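Local coordinates for protein NDP-N-acetyl-D-galactosaminuronic acid dehydrogenase (Methanosarcina mazei Go1, PDB 3G79) that probably oxidises UDP-N-acetyl-D-mannosamine to the corresponding uronate, using two molecules of NAD+ for each sugar nucleotide, at residues K10-R15 / T207-E212; S166-K169 / D173-L176. All blocks are in the same frame, centred on the assembly; numbering follows the deposited sequence.

Interaction 1. Residues K10-R15 / T207-E212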
loop_
_atom_site.group_PDB
_atom_site.type_symbol
_atom_site.label_atom_id
_atom_site.label_comp_id
_atom_site.label_asym_id
_atom_site.label_seq_id
_atom_site.Cartn_x
_atom_site.Cartn_y
_atom_site.Cartn_z
ATOM N N LYS A 10 10.429 37.485 18.234
ATOM C CA LYS A 10 11.298 38.586 18.713
ATOM C C LYS A 10 12.404 38.066 19.640
ATOM O O LYS A 10 13.595 38.363 19.434
ATOM C CB LYS A 10 10.513 39.646 19.493
ATOM C CG LYS A 10 9.531 40.497 18.723
ATOM C CD LYS A 10 8.614 41.243 19.715
ATOM C CE LYS A 10 7.904 42.455 19.084
ATOM N NZ LYS A 10 7.229 42.134 17.794
ATOM N N LEU A 11 11.989 37.299 20.656
ATOM C CA LEU A 11 12.907 36.659 21.574
ATOM C C LEU A 11 13.898 35.841 20.816
ATOM O O LEU A 11 15.060 35.854 21.134
ATOM C CB LEU A 11 12.162 35.711 22.488
ATOM C CG LEU A 11 11.363 36.340 23.591
ATOM C CD1 LEU A 11 10.401 35.326 24.135
ATOM C CD2 LEU A 11 12.401 36.750 24.607
ATOM N N LEU A 12 13.409 35.096 19.834
ATOM C CA LEU A 12 14.263 34.294 18.995
ATOM C C LEU A 12 15.226 35.147 18.167
ATOM O O LEU A 12 16.417 34.872 18.173
ATOM C CB LEU A 12 13.440 33.336 18.131
ATOM C CG LEU A 12 13.204 31.853 18.465
ATOM C CD1 LEU A 12 13.552 31.437 19.890
ATOM C CD2 LEU A 12 11.755 31.513 18.124
ATOM N N LYS A 13 14.756 36.197 17.502
ATOM C CA LYS A 13 15.699 36.989 16.691
ATOM C C LYS A 13 16.707 37.663 17.612
ATOM O O LYS A 13 17.874 37.766 17.268
ATOM C CB LYS A 13 15.019 38.000 15.734
ATOM C CG LYS A 13 14.619 37.417 14.307
ATOM C CD LYS A 13 15.792 36.819 13.395
ATOM C CE LYS A 13 15.258 36.251 12.042
ATOM N NZ LYS A 13 15.873 34.950 11.541
ATOM N N GLU A 14 16.238 38.102 18.777
ATOM C CA GLU A 14 17.074 38.705 19.803
ATOM C C GLU A 14 18.120 37.743 20.458
ATOM O O GLU A 14 19.198 38.198 20.858
ATOM C CB GLU A 14 16.166 39.399 20.835
ATOM C CG GLU A 14 16.592 39.296 22.292
ATOM C CD GLU A 14 15.512 39.777 23.271
ATOM O OE1 GLU A 14 15.687 39.536 24.496
ATOM O OE2 GLU A 14 14.510 40.392 22.815
ATOM N N ARG A 15 17.805 36.437 20.546
ATOM C CA ARG A 15 18.732 35.409 21.090
ATOM C C ARG A 15 19.791 35.111 20.034
ATOM O O ARG A 15 20.902 34.739 20.342
ATOM C CB ARG A 15 17.967 34.131 21.544
ATOM C CG ARG A 15 18.726 33.059 22.425
ATOM C CD ARG A 15 17.942 32.585 23.782
ATOM N NE ARG A 15 18.771 31.838 24.785
ATOM C CZ ARG A 15 18.477 31.712 26.077
ATOM N NH1 ARG A 15 17.398 32.303 26.556
ATOM N NH2 ARG A 15 19.264 31.000 26.913
ATOM N N THR A 207 9.011 25.449 14.753
ATOM C CA THR A 207 9.431 24.695 13.572
ATOM C C THR A 207 10.681 25.268 12.924
ATOM O O THR A 207 11.614 24.529 12.650
ATOM C CB THR A 207 8.296 24.608 12.508
ATOM O OG1 THR A 207 7.203 23.828 13.009
ATOM C CG2 THR A 207 8.758 23.930 11.293
ATOM N N LYS A 208 10.700 26.575 12.660
ATOM C CA LYS A 208 11.823 27.195 11.978
ATOM C C LYS A 208 13.054 27.236 12.857
ATOM O O LYS A 208 14.184 27.107 12.345
ATOM C CB LYS A 208 11.481 28.595 11.472
ATOM C CG LYS A 208 11.550 28.705 9.945
ATOM C CD LYS A 208 10.368 29.502 9.360
ATOM C CE LYS A 208 9.979 28.976 7.987
ATOM N NZ LYS A 208 8.488 28.928 7.828
ATOM N N ARG A 209 12.846 27.407 14.165
ATOM C CA ARG A 209 13.963 27.380 15.107
ATOM C C ARG A 209 14.533 25.976 15.144
ATOM O O ARG A 209 15.765 25.790 15.301
ATOM C CB ARG A 209 13.527 27.790 16.521
ATOM C CG ARG A 209 14.653 28.003 17.527
ATOM C CD ARG A 209 15.704 28.911 16.986
ATOM N NE ARG A 209 16.565 29.441 18.044
ATOM C CZ ARG A 209 17.471 30.406 17.871
ATOM N NH1 ARG A 209 17.660 30.954 16.670
ATOM N NH2 ARG A 209 18.192 30.817 18.902
ATOM N N ALA A 210 13.664 24.978 14.977
ATOM C CA ALA A 210 14.153 23.598 15.128
ATOM C C ALA A 210 14.875 23.118 13.863
ATOM O O ALA A 210 15.937 22.478 13.953
ATOM C CB ALA A 210 13.058 22.661 15.557
ATOM N N VAL A 211 14.337 23.464 12.697
ATOM C CA VAL A 211 15.046 23.257 11.445
ATOM C C VAL A 211 16.515 23.707 11.563
ATOM O O VAL A 211 17.417 22.993 11.146
ATOM C CB VAL A 211 14.337 23.987 10.272
ATOM C CG1 VAL A 211 15.198 23.967 9.016
ATOM C CG2 VAL A 211 12.995 23.333 9.978
ATOM N N GLU A 212 16.753 24.861 12.176
ATOM C CA GLU A 212 18.101 25.393 12.381
ATOM C C GLU A 212 18.972 24.492 13.263
ATOM O O GLU A 212 20.212 24.439 13.098
ATOM C CB GLU A 212 18.032 26.785 12.999
ATOM C CG GLU A 212 17.101 27.753 12.272
ATOM C CD GLU A 212 16.967 29.103 12.978
ATOM O OE1 GLU A 212 17.720 29.386 13.948
ATOM O OE2 GLU A 212 16.075 29.883 12.565
#

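Interaction 2. Residues S166-K169 / D173-L176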
loop_
_atom_site.group_PDB
_atom_site.type_symbol
_atom_site.label_atom_id
_atom_site.label_comp_id
_atom_site.label_asym_id
_atom_site.label_seq_id
_atom_site.Cartn_x
_atom_site.Cartn_y
_atom_site.Cartn_z
ATOM N N SER A 166 8.299 25.861 34.681
ATOM C CA SER A 166 8.971 27.096 34.375
ATOM C C SER A 166 8.081 28.261 34.774
ATOM O O SER A 166 8.560 29.302 35.225
ATOM C CB SER A 166 9.284 27.179 32.880
ATOM O OG SER A 166 8.086 27.104 32.117
ATOM N N GLY A 167 6.780 28.076 34.609
ATOM C CA GLY A 167 5.835 29.170 34.691
ATOM C C GLY A 167 5.889 30.098 33.490
ATOM O O GLY A 167 5.626 31.281 33.661
ATOM N N LEU A 168 6.227 29.590 32.294
ATOM C CA LEU A 168 6.269 30.399 31.064
ATOM C C LEU A 168 5.387 29.718 30.029
ATOM O O LEU A 168 4.935 28.615 30.254
ATOM C CB LEU A 168 7.685 30.500 30.481
ATOM C CG LEU A 168 8.962 30.816 31.285
ATOM C CD1 LEU A 168 10.131 30.168 30.608
ATOM C CD2 LEU A 168 9.255 32.298 31.461
ATOM N N LYS A 169 5.185 30.342 28.875
ATOM C CA LYS A 169 4.228 29.810 27.910
ATOM C C LYS A 169 4.899 29.323 26.643
ATOM O O LYS A 169 5.724 30.018 26.062
ATOM C CB LYS A 169 3.163 30.851 27.549
ATOM C CG LYS A 169 2.299 31.279 28.713
ATOM C CD LYS A 169 1.178 30.309 28.909
ATOM C CE LYS A 169 0.374 30.621 30.171
ATOM N NZ LYS A 169 -0.694 29.575 30.393
ATOM N N ASP A 173 6.794 32.351 25.072
ATOM C CA ASP A 173 8.064 32.543 25.783
ATOM C C ASP A 173 9.191 31.648 25.301
ATOM O O ASP A 173 10.334 32.046 25.307
ATOM C CB ASP A 173 7.870 32.376 27.296
ATOM C CG ASP A 173 6.923 33.404 27.873
ATOM O OD1 ASP A 173 5.938 33.025 28.549
ATOM O OD2 ASP A 173 7.157 34.605 27.639
ATOM N N PHE A 174 8.872 30.417 24.918
ATOM C CA PHE A 174 9.880 29.479 24.468
ATOM C C PHE A 174 9.321 28.670 23.303
ATOM O O PHE A 174 8.093 28.676 23.059
ATOM C CB PHE A 174 10.367 28.606 25.634
ATOM C CG PHE A 174 9.302 27.713 26.211
ATOM C CD1 PHE A 174 9.067 26.448 25.669
ATOM C CD2 PHE A 174 8.546 28.123 27.311
ATOM C CE1 PHE A 174 8.100 25.595 26.189
ATOM C CE2 PHE A 174 7.555 27.276 27.850
ATOM C CZ PHE A 174 7.334 25.999 27.275
ATOM N N ALA A 175 10.224 28.022 22.564
ATOM C CA ALA A 175 9.896 27.276 21.357
ATOM C C ALA A 175 9.886 25.769 21.665
ATOM O O ALA A 175 10.724 25.277 22.440
ATOM C CB ALA A 175 10.926 27.601 20.285
ATOM N N LEU A 176 8.959 25.031 21.047
ATOM C CA LEU A 176 8.769 23.622 21.349
ATOM C C LEU A 176 8.599 22.828 20.074
ATOM O O LEU A 176 7.738 23.147 19.261
ATOM C CB LEU A 176 7.508 23.434 22.169
ATOM C CG LEU A 176 7.343 22.423 23.296
ATOM C CD1 LEU A 176 5.857 22.132 23.565
ATOM C CD2 LEU A 176 8.139 21.164 23.259
#

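Interaction 1. Residues K10-R15 / T207-E212
Leu12 lays its branched end over one face of the Arg209 guanidinium, CG standing 4.1 Å from Arg209 CD while CD1 lies 4.1 Å from Arg209 NE. The leucine thus meets the last methylene and the first nitrogen of the arginine, and the two side chains pass each other at a slant. Arg209 gets there by setting CG anti to its backbone N (chi1 -171°) and bending at chi2 (51°), which carries the head group away from helix 204-214 toward helix 7-15. A second, looser touch comes from Arg15, whose CG comes in obliquely, 4.2 Å from Arg209 NH2; the charged end of Arg15 then turns off to a long, weak ion pair with Asp103 and a weak bond to the Pro139 carbonyl.

Helix 7-15 leads through a short loop into strand 20-24 of the Rossmann-type sheet, and helix 204-214 links strands 197-201 and 223-227 of that sheet. No hydrogen bond joins the two segments, and their backbones stay well separated, the closest CA atoms, of Leu12 and Arg209, being 7.9 Å apart. The guanidinium is held by two other partners. NH2 donates to the carbonyl of Gly16, just beyond helix 7-15, and NH1 forms a salt bridge of 3.1 Å with Glu212 OE1, one turn along its own helix, although the bond is bent and weak. Arg209 NE, buried under Leu12, has no polar partner in the model.

Interaction 2. Residues S166-K169 / D173-L176
Lys169 and Asp173 are tied together by hydrogen bonds running both ways. The backbone N of Lys169 donates to Asp173 OD1 at 2.8 Å, reaching the lone pair that faces away from the other carboxylate oxygen, while Asp173 N returns a bond of 2.8 Å to Lys169 O, its donor tilted 15° from the carbonyl plane. Phe174 N adds a weak, longer bond to the same oxygen, so that two successive amides converge on one carbonyl. Within the first segment, Ser166 OG accepts from Leu168 N at 3.1 Å, an ST turn at the end of helix 154-166, and also bonds to the Leu162 carbonyl inside that helix.

The nonpolar part centres on Phe174. Its chi1 of 64° places the ring between its own N and carbonyl carbon, folded back against the 168-169 backbone: CE2 lies 3.6 Å from Lys169 C, and Leu168 O stands at the ring edge, near its plane. Leu168 crosses the ring at a slant, CB 4.1 Å from Phe174 CD2, and packs that same CB against the Asp173 carboxylate. Leu137 and Leu162 also touch the ring.

The loop so closed is the turn from helix 154-166 into strand 175-178 of the Rossmann-type sheet. Were Asp173 replaced by an alanine, Lys169 N would probably lose its acceptor and Lys7, which salt-bridges OD2, its mate. With one oxygen taken by a backbone amide and the other by a lysine, the carboxylate is likely to be held in rotation and stabilised as the anion.

In the fold
Interactions 1 and 2 lie with their centres 13 Å apart, both about 32 Å from the centre of the chain, and interaction 2 is nested within the long excursion that interaction 1 closes. Helix 7-15 connects them: Leu11, next to the leucine that meets Arg209, touches the loop of interaction 2 through CD1, 3.5 Å from Asp173 O, and Lys7 of the same helix pairs with the Asp173 carboxylate. The N-terminal helix is thereby joined to elements around both strand 175-178 and helix 204-214. The probable dinucleotide-binding glycines, Gly25, Gly27 and Gly30, follow strand 20-24 of the same sheet, which helix 7-15 precedes.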